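Local coordinates for protein F420-dependent methylenetetrahydromethanopterin dehydrogenase (Methanopyrus kandleri, PDB 3IQF) that catalyses the reversible, coenzyme F420-dependent reduction of methenyl-tetrahydromethanopterin to methylene-tetrahydromethanopterin in methanogenesis from carbon dioxide, at residues L24-D29 against T264-D269; L14-M19 against V95-A100. All coordinates share one frame; numbering follows the deposited sequence.

Contact 1 of 2, residues L24-D29 against T264-D269. With E4M (1-{4-[(6S,6aR,7R)-3-amino-6,7-dimethyl-1-oxo-1,2,5,6,6a,7-hexahydro-8H-imidazo[1,5-f]pteridin-10-ium-8-yl]phenyl}-1-deoxy-5-O-{5-O-[(S)-{[(1S)-1,3-dicarboxypropyl]oxy}(hydroxy)phosphoryl]-alpha-D-ribofuranosyl}-D-ribitol), chain Q.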
ATOM      1  N   LEU A  24       1.448 -31.213   8.663  1.00 26.34           N
ATOM      2  CA  LEU A  24       1.460 -32.588   8.167  1.00 26.12           C
ATOM      3  C   LEU A  24       0.084 -33.157   7.924  1.00 25.84           C
ATOM      4  O   LEU A  24      -0.031 -34.235   7.346  1.00 25.98           O
ATOM      5  CB  LEU A  24       2.250 -33.505   9.098  1.00 26.25           C
ATOM      6  CG  LEU A  24       3.628 -33.023   9.503  1.00 27.62           C
ATOM      7  CD1 LEU A  24       4.362 -34.151  10.203  1.00 29.34           C
ATOM      8  CD2 LEU A  24       4.449 -32.504   8.300  1.00 30.65           C
ATOM      9  N   ASP A  25      -0.957 -32.455   8.361  1.00 25.69           N
ATOM     10  CA  ASP A  25      -2.320 -32.946   8.161  1.00 25.98           C
ATOM     11  C   ASP A  25      -3.321 -31.765   8.109  1.00 25.54           C
ATOM     12  O   ASP A  25      -4.198 -31.613   8.938  1.00 25.51           O
ATOM     13  CB  ASP A  25      -2.629 -34.008   9.255  1.00 26.14           C
ATOM     14  CG  ASP A  25      -3.898 -34.835   8.966  1.00 26.72           C
ATOM     15  OD1 ASP A  25      -4.397 -34.841   7.821  1.00 28.71           O
ATOM     16  OD2 ASP A  25      -4.398 -35.497   9.909  1.00 25.34           O
ATOM     17  N   GLU A  26      -3.163 -30.949   7.077  1.00 25.06           N
ATOM     18  CA  GLU A  26      -3.779 -29.626   6.963  1.00 24.98           C
ATOM     19  C   GLU A  26      -5.319 -29.602   6.941  1.00 24.64           C
ATOM     20  O   GLU A  26      -5.930 -28.575   7.224  1.00 24.99           O
ATOM     21  CB  GLU A  26      -3.231 -28.941   5.698  1.00 25.44           C
ATOM     22  CG  GLU A  26      -3.666 -29.543   4.363  1.00 24.32           C
ATOM     23  CD  GLU A  26      -2.765 -30.601   3.818  1.00 25.75           C
ATOM     24  OE1 GLU A  26      -2.899 -30.913   2.621  1.00 26.82           O
ATOM     25  OE2 GLU A  26      -1.934 -31.153   4.562  1.00 27.35           O
ATOM     26  N   ARG A  27      -5.929 -30.725   6.574  1.00 24.17           N
ATOM     27  CA  ARG A  27      -7.387 -30.879   6.600  1.00 24.24           C
ATOM     28  C   ARG A  27      -7.861 -31.974   7.549  1.00 24.54           C
ATOM     29  O   ARG A  27      -9.028 -32.343   7.526  1.00 24.05           O
ATOM     30  CB  ARG A  27      -7.934 -31.144   5.193  1.00 23.90           C
ATOM     31  CG  ARG A  27      -7.771 -29.888   4.242  1.00 23.29           C
ATOM     32  CD  ARG A  27      -8.225 -30.225   2.814  1.00 25.54           C
ATOM     33  NE  ARG A  27      -7.618 -31.488   2.447  1.00 27.92           N
ATOM     34  CZ  ARG A  27      -6.341 -31.650   2.099  1.00 27.45           C
ATOM     35  NH1 ARG A  27      -5.905 -32.875   1.873  1.00 27.80           N
ATOM     36  NH2 ARG A  27      -5.518 -30.608   1.939  1.00 24.45           N
ATOM     37  N   ALA A  28      -6.956 -32.516   8.353  1.00 25.36           N
ATOM     38  CA  ALA A  28      -7.287 -33.614   9.267  1.00 25.98           C
ATOM     39  C   ALA A  28      -7.864 -34.832   8.543  1.00 26.71           C
ATOM     40  O   ALA A  28      -8.639 -35.563   9.114  1.00 26.92           O
ATOM     41  CB  ALA A  28      -8.277 -33.128  10.345  1.00 26.42           C
ATOM     42  N   ASP A  29      -7.507 -35.056   7.282  1.00 27.14           N
ATOM     43  CA  ASP A  29      -8.075 -36.206   6.552  1.00 27.20           C
ATOM     44  C   ASP A  29      -7.066 -37.313   6.253  1.00 27.43           C
ATOM     45  O   ASP A  29      -7.385 -38.257   5.539  1.00 27.29           O
ATOM     46  CB  ASP A  29      -8.750 -35.753   5.248  1.00 27.76           C
ATOM     47  CG  ASP A  29      -7.797 -35.021   4.290  1.00 28.40           C
ATOM     48  OD1 ASP A  29      -6.574 -34.935   4.525  1.00 34.07           O
ATOM     49  OD2 ASP A  29      -8.263 -34.494   3.273  1.00 32.23           O
ATOM     50  N   THR A 264       0.907 -28.056  -2.364  1.00 22.20           N
ATOM     51  CA  THR A 264       1.250 -29.461  -2.172  1.00 22.49           C
ATOM     52  C   THR A 264       0.429 -30.068  -1.039  1.00 22.30           C
ATOM     53  O   THR A 264       0.937 -30.315   0.056  1.00 23.14           O
ATOM     54  CB  THR A 264       2.765 -29.624  -1.930  1.00 23.60           C
ATOM     55  OG1 THR A 264       3.172 -28.931  -0.728  1.00 24.13           O
ATOM     56  CG2 THR A 264       3.542 -29.075  -3.113  1.00 22.89           C
ATOM     57  N   PRO A 265      -0.868 -30.306  -1.286  1.00 23.02           N
ATOM     58  CA  PRO A 265      -1.715 -30.940  -0.253  1.00 23.35           C
ATOM     59  C   PRO A 265      -1.498 -32.442  -0.116  1.00 23.91           C
ATOM     60  O   PRO A 265      -1.004 -33.092  -1.048  1.00 23.42           O
ATOM     61  CB  PRO A 265      -3.146 -30.667  -0.752  1.00 23.92           C
ATOM     62  CG  PRO A 265      -2.987 -30.609  -2.232  1.00 23.03           C
ATOM     63  CD  PRO A 265      -1.629 -30.058  -2.522  1.00 23.34           C
ATOM     64  N   HIS A 266      -1.858 -32.984   1.048  1.00 24.15           N
ATOM     65  CA  HIS A 266      -1.849 -34.410   1.268  1.00 24.33           C
ATOM     66  C   HIS A 266      -3.124 -35.044   0.757  1.00 24.71           C
ATOM     67  O   HIS A 266      -4.218 -34.497   0.891  1.00 23.98           O
ATOM     68  CB  HIS A 266      -1.706 -34.744   2.764  1.00 24.32           C
ATOM     69  CG  HIS A 266      -0.461 -34.216   3.374  1.00 23.01           C
ATOM     70  ND1 HIS A 266      -0.417 -33.017   4.045  1.00 23.15           N
ATOM     71  CD2 HIS A 266       0.799 -34.717   3.410  1.00 26.60           C
ATOM     72  CE1 HIS A 266       0.820 -32.780   4.448  1.00 22.87           C
ATOM     73  NE2 HIS A 266       1.578 -33.799   4.073  1.00 27.21           N
ATOM     74  N   ALA A 267      -2.973 -36.221   0.164  1.00 25.03           N
ATOM     75  CA  ALA A 267      -4.103 -37.101  -0.091  1.00 25.77           C
ATOM     76  C   ALA A 267      -4.429 -37.894   1.200  1.00 26.62           C
ATOM     77  O   ALA A 267      -3.620 -37.942   2.129  1.00 25.99           O
ATOM     78  CB  ALA A 267      -3.759 -38.061  -1.260  1.00 26.04           C
ATOM     79  N   PRO A 268      -5.605 -38.527   1.267  1.00 27.56           N
ATOM     80  CA  PRO A 268      -5.984 -39.272   2.486  1.00 27.98           C
ATOM     81  C   PRO A 268      -5.009 -40.396   2.880  1.00 28.74           C
ATOM     82  O   PRO A 268      -4.864 -40.710   4.069  1.00 29.20           O
ATOM     83  CB  PRO A 268      -7.364 -39.831   2.123  1.00 28.30           C
ATOM     84  CG  PRO A 268      -7.893 -38.889   1.043  1.00 28.43           C
ATOM     85  CD  PRO A 268      -6.672 -38.554   0.244  1.00 28.51           C
ATOM     86  N   ASP A 269      -4.313 -40.961   1.894  1.00 28.98           N
ATOM     87  CA  ASP A 269      -3.294 -41.971   2.160  1.00 29.07           C
ATOM     88  C   ASP A 269      -1.920 -41.376   2.474  1.00 29.14           C
ATOM     89  O   ASP A 269      -0.961 -42.123   2.695  1.00 28.48           O
ATOM     90  CB  ASP A 269      -3.202 -42.992   1.003  1.00 29.56           C
ATOM     91  CG  ASP A 269      -2.771 -42.361  -0.324  1.00 31.06           C
ATOM     92  OD1 ASP A 269      -2.563 -41.146  -0.349  1.00 32.41           O
ATOM     93  OD2 ASP A 269      -2.638 -43.079  -1.345  1.00 33.10           O
TER
HETATM   94  N1  E4M Q 284      -6.961 -23.379  11.525  1.00 29.61           N
HETATM   95  C2  E4M Q 284      -7.835 -22.436  11.828  1.00 29.12           C
HETATM   96  N3  E4M Q 284      -9.171 -22.605  11.539  1.00 33.79           N
HETATM   97  C4  E4M Q 284      -9.573 -23.736  10.912  1.00 32.01           C
HETATM   98  N5  E4M Q 284      -8.939 -25.916   9.939  1.00 35.25           N
HETATM   99  C6  E4M Q 284      -8.114 -27.075  10.217  1.00 36.41           C
HETATM  100  C7  E4M Q 284      -6.716 -26.622   9.825  1.00 35.25           C
HETATM  101  N8  E4M Q 284      -6.431 -25.442  10.610  1.00 31.91           N
HETATM  102  C9  E4M Q 284      -8.707 -28.216   9.377  1.00 37.45           C
HETATM  103  PA  E4M Q 284     -13.730 -36.120  -4.417  1.00 61.38           P
HETATM  104  C10 E4M Q 284     -10.245 -26.529   9.815  1.00 35.03           C
HETATM  105  N10 E4M Q 284     -10.114 -27.843   9.248  1.00 37.30           N
HETATM  106  C11 E4M Q 284     -13.111 -29.699   6.912  1.00 40.44           C
HETATM  107  C12 E4M Q 284     -11.801 -30.229   6.907  1.00 39.67           C
HETATM  108  C13 E4M Q 284     -10.802 -29.621   7.679  1.00 37.93           C
HETATM  109  C14 E4M Q 284     -11.095 -28.482   8.439  1.00 38.87           C
HETATM  110  C15 E4M Q 284     -12.408 -27.965   8.421  1.00 39.03           C
HETATM  111  C16 E4M Q 284     -13.394 -28.571   7.658  1.00 38.83           C
HETATM  112  O2A E4M Q 284     -13.061 -36.974  -3.325  1.00 57.67           O
HETATM  113  C1J E4M Q 284     -13.070 -33.171  -0.070  1.00 39.53           C
HETATM  114  O1A E4M Q 284     -12.957 -35.957  -5.707  1.00 59.06           O
HETATM  115  C2J E4M Q 284     -11.610 -32.869  -0.441  1.00 39.21           C
HETATM  116  O2J E4M Q 284     -10.960 -31.985   0.444  1.00 34.01           O
HETATM  117  O3A E4M Q 284     -15.225 -36.306  -4.623  1.00 61.10           O
HETATM  118  C3J E4M Q 284     -11.687 -32.215  -1.800  1.00 41.22           C
HETATM  119  O3J E4M Q 284     -11.825 -30.812  -1.606  1.00 40.72           O
HETATM  120  C4A E4M Q 284      -8.640 -24.702  10.591  1.00 33.75           C
HETATM  121  C4J E4M Q 284     -12.917 -32.884  -2.390  1.00 45.40           C
HETATM  122  O4J E4M Q 284     -13.735 -33.316  -1.315  1.00 40.90           O
HETATM  123  C5J E4M Q 284     -12.539 -34.142  -3.153  1.00 49.15           C
HETATM  124  O5J E4M Q 284     -13.725 -34.649  -3.744  1.00 55.93           O
HETATM  125  C7M E4M Q 284      -5.674 -27.706  10.109  1.00 34.88           C
HETATM  126  C8A E4M Q 284      -7.336 -24.505  10.910  1.00 30.62           C
HETATM  127  C9M E4M Q 284      -8.529 -29.567  10.063  1.00 39.18           C
HETATM  128  NA2 E4M Q 284      -7.387 -21.335  12.471  1.00 31.00           N
HETATM  129  OH4 E4M Q 284     -10.764 -23.878  10.537  1.00 33.81           O
HETATM  130  CX1 E4M Q 284     -14.243 -30.333   6.118  1.00 40.68           C
HETATM  131  CX2 E4M Q 284     -13.982 -30.348   4.617  1.00 42.82           C
HETATM  132  OX2 E4M Q 284     -14.133 -29.055   4.017  1.00 40.01           O
HETATM  133  CX3 E4M Q 284     -14.982 -31.275   3.970  1.00 43.98           C
HETATM  134  OX3 E4M Q 284     -14.796 -32.624   4.413  1.00 44.58           O
HETATM  135  CX4 E4M Q 284     -14.786 -31.225   2.480  1.00 42.48           C
HETATM  136  OX4 E4M Q 284     -15.941 -31.835   1.959  1.00 46.12           O
HETATM  137  CX5 E4M Q 284     -13.562 -31.987   1.968  1.00 41.15           C
HETATM  138  OX5 E4M Q 284     -13.700 -32.070   0.556  1.00 37.64           O

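Contact 2 of 2, residues L14-M19 against V95-A100. With E4M (1-{4-[(6S,6aR,7R)-3-amino-6,7-dimethyl-1-oxo-1,2,5,6,6a,7-hexahydro-8H-imidazo[1,5-f]pteridin-10-ium-8-yl]phenyl}-1-deoxy-5-O-{5-O-[(S)-{[(1S)-1,3-dicarboxypropyl]oxy}(hydroxy)phosphoryl]-alpha-D-ribofuranosyl}-D-ribitol), chain M.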
ATOM      1  N   LEU A  14       8.342 -21.225  19.097  1.00 27.95           N
ATOM      2  CA  LEU A  14       8.932 -20.811  17.836  1.00 28.08           C
ATOM      3  C   LEU A  14       7.816 -20.871  16.813  1.00 27.58           C
ATOM      4  O   LEU A  14       6.860 -21.637  16.978  1.00 26.94           O
ATOM      5  CB  LEU A  14      10.006 -21.845  17.490  1.00 28.51           C
ATOM      6  CG  LEU A  14      11.489 -21.488  17.440  1.00 30.35           C
ATOM      7  CD1 LEU A  14      11.878 -20.289  18.316  1.00 30.16           C
ATOM      8  CD2 LEU A  14      12.312 -22.729  17.682  1.00 30.59           C
ATOM      9  N   GLY A  15       7.921 -20.093  15.745  1.00 27.14           N
ATOM     10  CA  GLY A  15       6.959 -20.210  14.656  1.00 27.53           C
ATOM     11  C   GLY A  15       6.883 -21.632  14.118  1.00 27.11           C
ATOM     12  O   GLY A  15       5.815 -22.155  13.866  1.00 27.12           O
ATOM     13  N   THR A  16       8.038 -22.261  13.965  1.00 26.36           N
ATOM     14  CA  THR A  16       8.080 -23.569  13.370  1.00 26.67           C
ATOM     15  C   THR A  16       7.509 -24.614  14.301  1.00 27.01           C
ATOM     16  O   THR A  16       6.743 -25.456  13.852  1.00 27.14           O
ATOM     17  CB  THR A  16       9.483 -23.952  12.936  1.00 27.14           C
ATOM     18  OG1 THR A  16      10.031 -22.920  12.101  1.00 27.21           O
ATOM     19  CG2 THR A  16       9.457 -25.264  12.182  1.00 28.16           C
ATOM     20  N   SER A  17       7.795 -24.519  15.600  1.00 27.16           N
ATOM     21  CA  SER A  17       7.280 -25.512  16.536  1.00 28.16           C
ATOM     22  C   SER A  17       5.773 -25.387  16.730  1.00 28.79           C
ATOM     23  O   SER A  17       5.107 -26.377  16.975  1.00 27.52           O
ATOM     24  CB  SER A  17       7.980 -25.443  17.898  1.00 28.62           C
ATOM     25  OG  SER A  17       7.870 -24.153  18.446  1.00 30.00           O
ATOM     26  N   MET A  18       5.266 -24.161  16.627  1.00 29.58           N
ATOM     27  CA  MET A  18       3.855 -23.894  16.782  1.00 30.82           C
ATOM     28  C   MET A  18       3.013 -24.574  15.677  1.00 30.91           C
ATOM     29  O   MET A  18       1.873 -25.033  15.915  1.00 31.88           O
ATOM     30  CB  MET A  18       3.691 -22.390  16.747  1.00 31.86           C
ATOM     31  CG  MET A  18       2.291 -21.878  16.830  1.00 36.14           C
ATOM     32  SD  MET A  18       2.324 -20.093  17.158  1.00 43.28           S
ATOM     33  CE  MET A  18       0.653 -19.940  17.697  1.00 42.64           C
ATOM     34  N   MET A  19       3.567 -24.642  14.466  1.00 30.36           N
ATOM     35  CA  MET A  19       2.831 -25.147  13.317  1.00 29.82           C
ATOM     36  C   MET A  19       3.219 -26.547  12.906  1.00 28.99           C
ATOM     37  O   MET A  19       2.522 -27.141  12.110  1.00 28.68           O
ATOM     38  CB  MET A  19       3.036 -24.190  12.129  1.00 30.53           C
ATOM     39  CG  MET A  19       2.073 -22.986  12.132  1.00 31.92           C
ATOM     40  SD  MET A  19       0.376 -23.411  11.672  1.00 41.03           S
ATOM     41  CE  MET A  19       0.765 -24.383  10.243  1.00 40.84           C
ATOM     42  N   VAL A  95      13.778 -35.933  16.676  1.00 24.30           N
ATOM     43  CA  VAL A  95      14.178 -34.771  15.876  1.00 24.44           C
ATOM     44  C   VAL A  95      14.005 -33.536  16.746  1.00 24.18           C
ATOM     45  O   VAL A  95      12.999 -33.389  17.445  1.00 24.09           O
ATOM     46  CB  VAL A  95      13.333 -34.593  14.559  1.00 24.76           C
ATOM     47  CG1 VAL A  95      13.774 -33.381  13.767  1.00 24.17           C
ATOM     48  CG2 VAL A  95      13.404 -35.843  13.675  1.00 25.60           C
ATOM     49  N   ILE A  96      15.002 -32.664  16.704  1.00 24.40           N
ATOM     50  CA  ILE A  96      14.963 -31.399  17.419  1.00 24.77           C
ATOM     51  C   ILE A  96      14.703 -30.221  16.468  1.00 25.19           C
ATOM     52  O   ILE A  96      15.478 -29.952  15.549  1.00 24.35           O
ATOM     53  CB  ILE A  96      16.269 -31.150  18.188  1.00 24.55           C
ATOM     54  CG1 ILE A  96      16.672 -32.389  19.027  1.00 25.99           C
ATOM     55  CG2 ILE A  96      16.139 -29.883  19.037  1.00 25.44           C
ATOM     56  CD1 ILE A  96      15.651 -32.898  20.050  1.00 25.93           C
ATOM     57  N   ILE A  97      13.597 -29.526  16.695  1.00 26.18           N
ATOM     58  CA  ILE A  97      13.272 -28.334  15.930  1.00 26.73           C
ATOM     59  C   ILE A  97      13.728 -27.130  16.726  1.00 26.36           C
ATOM     60  O   ILE A  97      13.328 -26.947  17.852  1.00 26.51           O
ATOM     61  CB  ILE A  97      11.779 -28.284  15.690  1.00 28.17           C
ATOM     62  CG1 ILE A  97      11.380 -29.429  14.726  1.00 29.73           C
ATOM     63  CG2 ILE A  97      11.355 -26.889  15.234  1.00 28.45           C
ATOM     64  CD1 ILE A  97      11.169 -28.982  13.293  1.00 31.87           C
ATOM     65  N   GLY A  98      14.552 -26.292  16.121  1.00 26.35           N
ATOM     66  CA  GLY A  98      15.014 -25.093  16.798  1.00 26.29           C
ATOM     67  C   GLY A  98      15.332 -23.949  15.866  1.00 26.45           C
ATOM     68  O   GLY A  98      14.870 -23.898  14.721  1.00 26.65           O
ATOM     69  N   ASP A  99      16.137 -23.027  16.388  1.00 27.13           N
ATOM     70  CA  ASP A  99      16.449 -21.763  15.743  1.00 27.97           C
ATOM     71  C   ASP A  99      17.982 -21.611  15.608  1.00 27.61           C
ATOM     72  O   ASP A  99      18.747 -22.573  15.857  1.00 27.51           O
ATOM     73  CB  ASP A  99      15.723 -20.585  16.454  1.00 28.67           C
ATOM     74  CG  ASP A  99      16.011 -20.464  17.982  1.00 33.52           C
ATOM     75  OD1 ASP A  99      15.669 -19.382  18.521  1.00 40.18           O
ATOM     76  OD2 ASP A  99      16.512 -21.387  18.668  1.00 35.20           O
ATOM     77  N   ALA A 100      18.444 -20.441  15.177  1.00 27.47           N
ATOM     78  CA  ALA A 100      19.858 -20.223  14.876  1.00 27.62           C
ATOM     79  C   ALA A 100      20.824 -20.568  16.018  1.00 27.73           C
ATOM     80  O   ALA A 100      21.873 -21.174  15.768  1.00 27.33           O
ATOM     81  CB  ALA A 100      20.089 -18.765  14.380  1.00 27.90           C
TER
HETATM   82  N1  E4M M 284       7.161 -16.785  19.837  0.90 42.17           N
HETATM   83  C2  E4M M 284       8.080 -16.903  18.858  0.90 40.46           C
HETATM   84  N3  E4M M 284       9.396 -16.642  19.123  0.90 42.84           N
HETATM   85  C4  E4M M 284       9.807 -16.248  20.366  0.90 43.62           C
HETATM   86  N5  E4M M 284       9.124 -15.721  22.684  0.90 43.51           N
HETATM   87  C6  E4M M 284       8.322 -16.310  23.755  0.90 44.12           C
HETATM   88  C7  E4M M 284       6.883 -15.893  23.423  0.90 42.89           C
HETATM   89  N8  E4M M 284       6.571 -16.259  22.040  0.90 41.57           N
HETATM   90  C9  E4M M 284       8.953 -15.761  25.069  0.90 44.81           C
HETATM   91  PA  E4M M 284      13.690  -3.727  35.988  0.90 73.05           P
HETATM   92  C10 E4M M 284      10.432 -15.578  23.273  0.90 42.35           C
HETATM   93  N10 E4M M 284      10.380 -15.596  24.717  0.90 45.74           N
HETATM   94  C11 E4M M 284      13.451 -13.899  27.083  0.90 45.99           C
HETATM   95  C12 E4M M 284      12.144 -13.958  27.567  0.90 45.74           C
HETATM   96  C13 E4M M 284      11.138 -14.507  26.780  0.90 43.93           C
HETATM   97  C14 E4M M 284      11.415 -15.026  25.518  0.90 45.06           C
HETATM   98  C15 E4M M 284      12.741 -14.977  25.023  0.90 43.89           C
HETATM   99  C16 E4M M 284      13.740 -14.400  25.802  0.90 45.78           C
HETATM  100  O2A E4M M 284      12.764  -4.793  36.588  0.90 71.41           O
HETATM  101  C1J E4M M 284      13.296  -7.857  32.116  0.90 53.03           C
HETATM  102  O1A E4M M 284      13.182  -2.292  36.024  0.90 70.42           O
HETATM  103  C2J E4M M 284      11.854  -7.378  31.955  0.90 53.67           C
HETATM  104  O2J E4M M 284      11.204  -8.014  30.858  0.90 51.84           O
HETATM  105  O3A E4M M 284      15.159  -3.886  36.314  0.90 71.22           O
HETATM  106  C3J E4M M 284      11.962  -5.868  31.828  0.90 55.00           C
HETATM  107  O3J E4M M 284      12.165  -5.448  30.501  0.90 53.39           O
HETATM  108  C4A E4M M 284       8.841 -16.113  21.369  0.90 43.38           C
HETATM  109  C4J E4M M 284      13.228  -5.554  32.602  0.90 58.48           C
HETATM  110  O4J E4M M 284      14.039  -6.730  32.577  0.90 56.49           O
HETATM  111  C5J E4M M 284      12.903  -5.246  34.044  0.90 62.29           C
HETATM  112  O5J E4M M 284      13.621  -4.079  34.408  0.90 68.62           O
HETATM  113  C7M E4M M 284       5.846 -16.538  24.356  0.90 41.25           C
HETATM  114  C8A E4M M 284       7.516 -16.392  21.082  0.90 41.96           C
HETATM  115  C9M E4M M 284       8.747 -16.735  26.242  0.90 45.45           C
HETATM  116  NA2 E4M M 284       7.673 -17.308  17.631  0.90 39.40           N
HETATM  117  OH4 E4M M 284      11.024 -15.990  20.597  0.90 40.94           O
HETATM  118  CX1 E4M M 284      14.553 -13.283  27.926  0.90 46.86           C
HETATM  119  CX2 E4M M 284      14.261 -11.846  28.330  0.90 47.39           C
HETATM  120  OX2 E4M M 284      14.435 -10.967  27.203  0.90 48.99           O
HETATM  121  CX3 E4M M 284      15.228 -11.370  29.410  0.90 49.05           C
HETATM  122  OX3 E4M M 284      15.128 -12.123  30.619  0.90 48.98           O
HETATM  123  CX4 E4M M 284      14.972  -9.901  29.696  0.90 48.81           C
HETATM  124  OX4 E4M M 284      16.167  -9.342  30.229  0.90 51.63           O
HETATM  125  CX5 E4M M 284      13.818  -9.657  30.643  0.90 48.61           C
HETATM  126  OX5 E4M M 284      13.864  -8.255  30.886  0.90 49.43           O

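Contact 1 of 2, residues L24-D29 against T264-D269
Glu26 receives His266 with both carboxylate oxygens. His266 N gives a hydrogen bond to the syn lone pair of Glu26 OE1 (2.8 Å), and His266 ND1 bonds to Glu26 OE2 at a very short 2.5 Å, the ring turned 48° from the carboxylate plane. Glu26 CG lies between backbone N and carbonyl carbon (chi1 69°), turning the carboxylate onto the 264-269 backbone. Over one face of the imidazole sits the carbonyl of Leu24, its O 3.4 Å from His266 CE1. Arg27 braces this pair: its NH2 meets Glu26 OE1 in a salt bridge (2.7 Å), from the anti side but tilted out of the carboxylate plane, while NE and NH1 both grip Asp29 OD2 side-on, and NH1 makes a weak, bent bond to His266 O. An arginine suits the place because one flat cation serves two carboxylates and a carbonyl. Asp29 also pairs with Arg129 of the second subunit, and Pro268 CA lies 3.5 Å from Asp29 O in a CH...O contact. A methionine at Arg27 would probably leave Glu26 OE1 without its cation, Asp29 relying on that Arg129, and the Glu26 carboxylate freer to turn. The type I turn of Asp25 to Ala28 brings backbone and methyl against the bound methenyl-tetrahydromethanopterin, Glu26 O lying 3.0 Å from its methyl C7M and Ala28 CB 3.6 Å from its C9M. The loop between helix 15-19 and strand 33-39 is thereby tied to the tail after helix 227-257, with helix 153-168 behind them: Asp162 on it is hydrogen-bonded to His266 NE2, and Phe161 packs on Leu24.

Contact 2 of 2, residues L14-M19 against V95-A100
Leu14, packed against Gly98 and Asp99, has an uncommon shape: its chi1 of -114° and chi2 of 26° both lie away from the staggered values. This twist spreads its two methyls over the strand end, CD2 resting 3.7 Å from Gly98 CA and CD1 3.9 Å from Asp99 OD1. The CD2 methyl lies against the Gly98 backbone, near C as well as CA. Asp99 crosses Leu14 at about a right angle and offers it only a van der Waals touch; its other oxygen, OD2, accepts from the backbone N of Asn74. Two residues further on, Thr16 meets Ile97 methyl to methyl, with Thr16 CG2 3.9 Å from Ile97 CG2. With chi1 at -53°, the Thr16 methyl points to the strand and OG1 turns to Asp122. A beta-branched threonine therefore serves an apolar and a polar neighbour at once. Leu14 is also the N-cap of helix 15-19, where a residue with a polar side chain would be more usual. Ser17 OG accepts from Leu14 N (3.0 Å), one half of a capping box; leucine cannot supply the reciprocal bond to Ser17 N. Separately, Asp122 OD1 accepts from Gly15 N in the first turn. The bound methenyl-tetrahydromethanopterin approaches this helix start, its amino nitrogen NA2 lying 3.4 Å from Gly15 N. The order of the parallel strands, with 4-10 between 33-39 and 67-71 and then 94-99 and 115-119, matches the 2-1-3-4-5 order of flavodoxin-like folds, here with 180-183 added at the edge, and the substrate binds, as is characteristic of them, at the C-terminal ends of the strands.

How the contacts relate
The centres of contacts 1 and 2 are 21 Å apart and their nearest atoms about 5 Å, without touching. Each faces a different molecule of the bound substrate. Contact 2 lies near the middle of the chain, beside the amino end of the ligand that this chain's Asn13 and Glu130 bind; contact 1, its centre about 18 Å from that of the chain, leans on a ligand bound by Asn13 and Glu130 of the second subunit. One subunit thus contributes to two substrate sites, one bound chiefly by its own residues and one by those of the second subunit. Residues 14-19 lead within a few residues into 24-29, and helix 153-168 backs both contacts, with Phe161 touching Ile97.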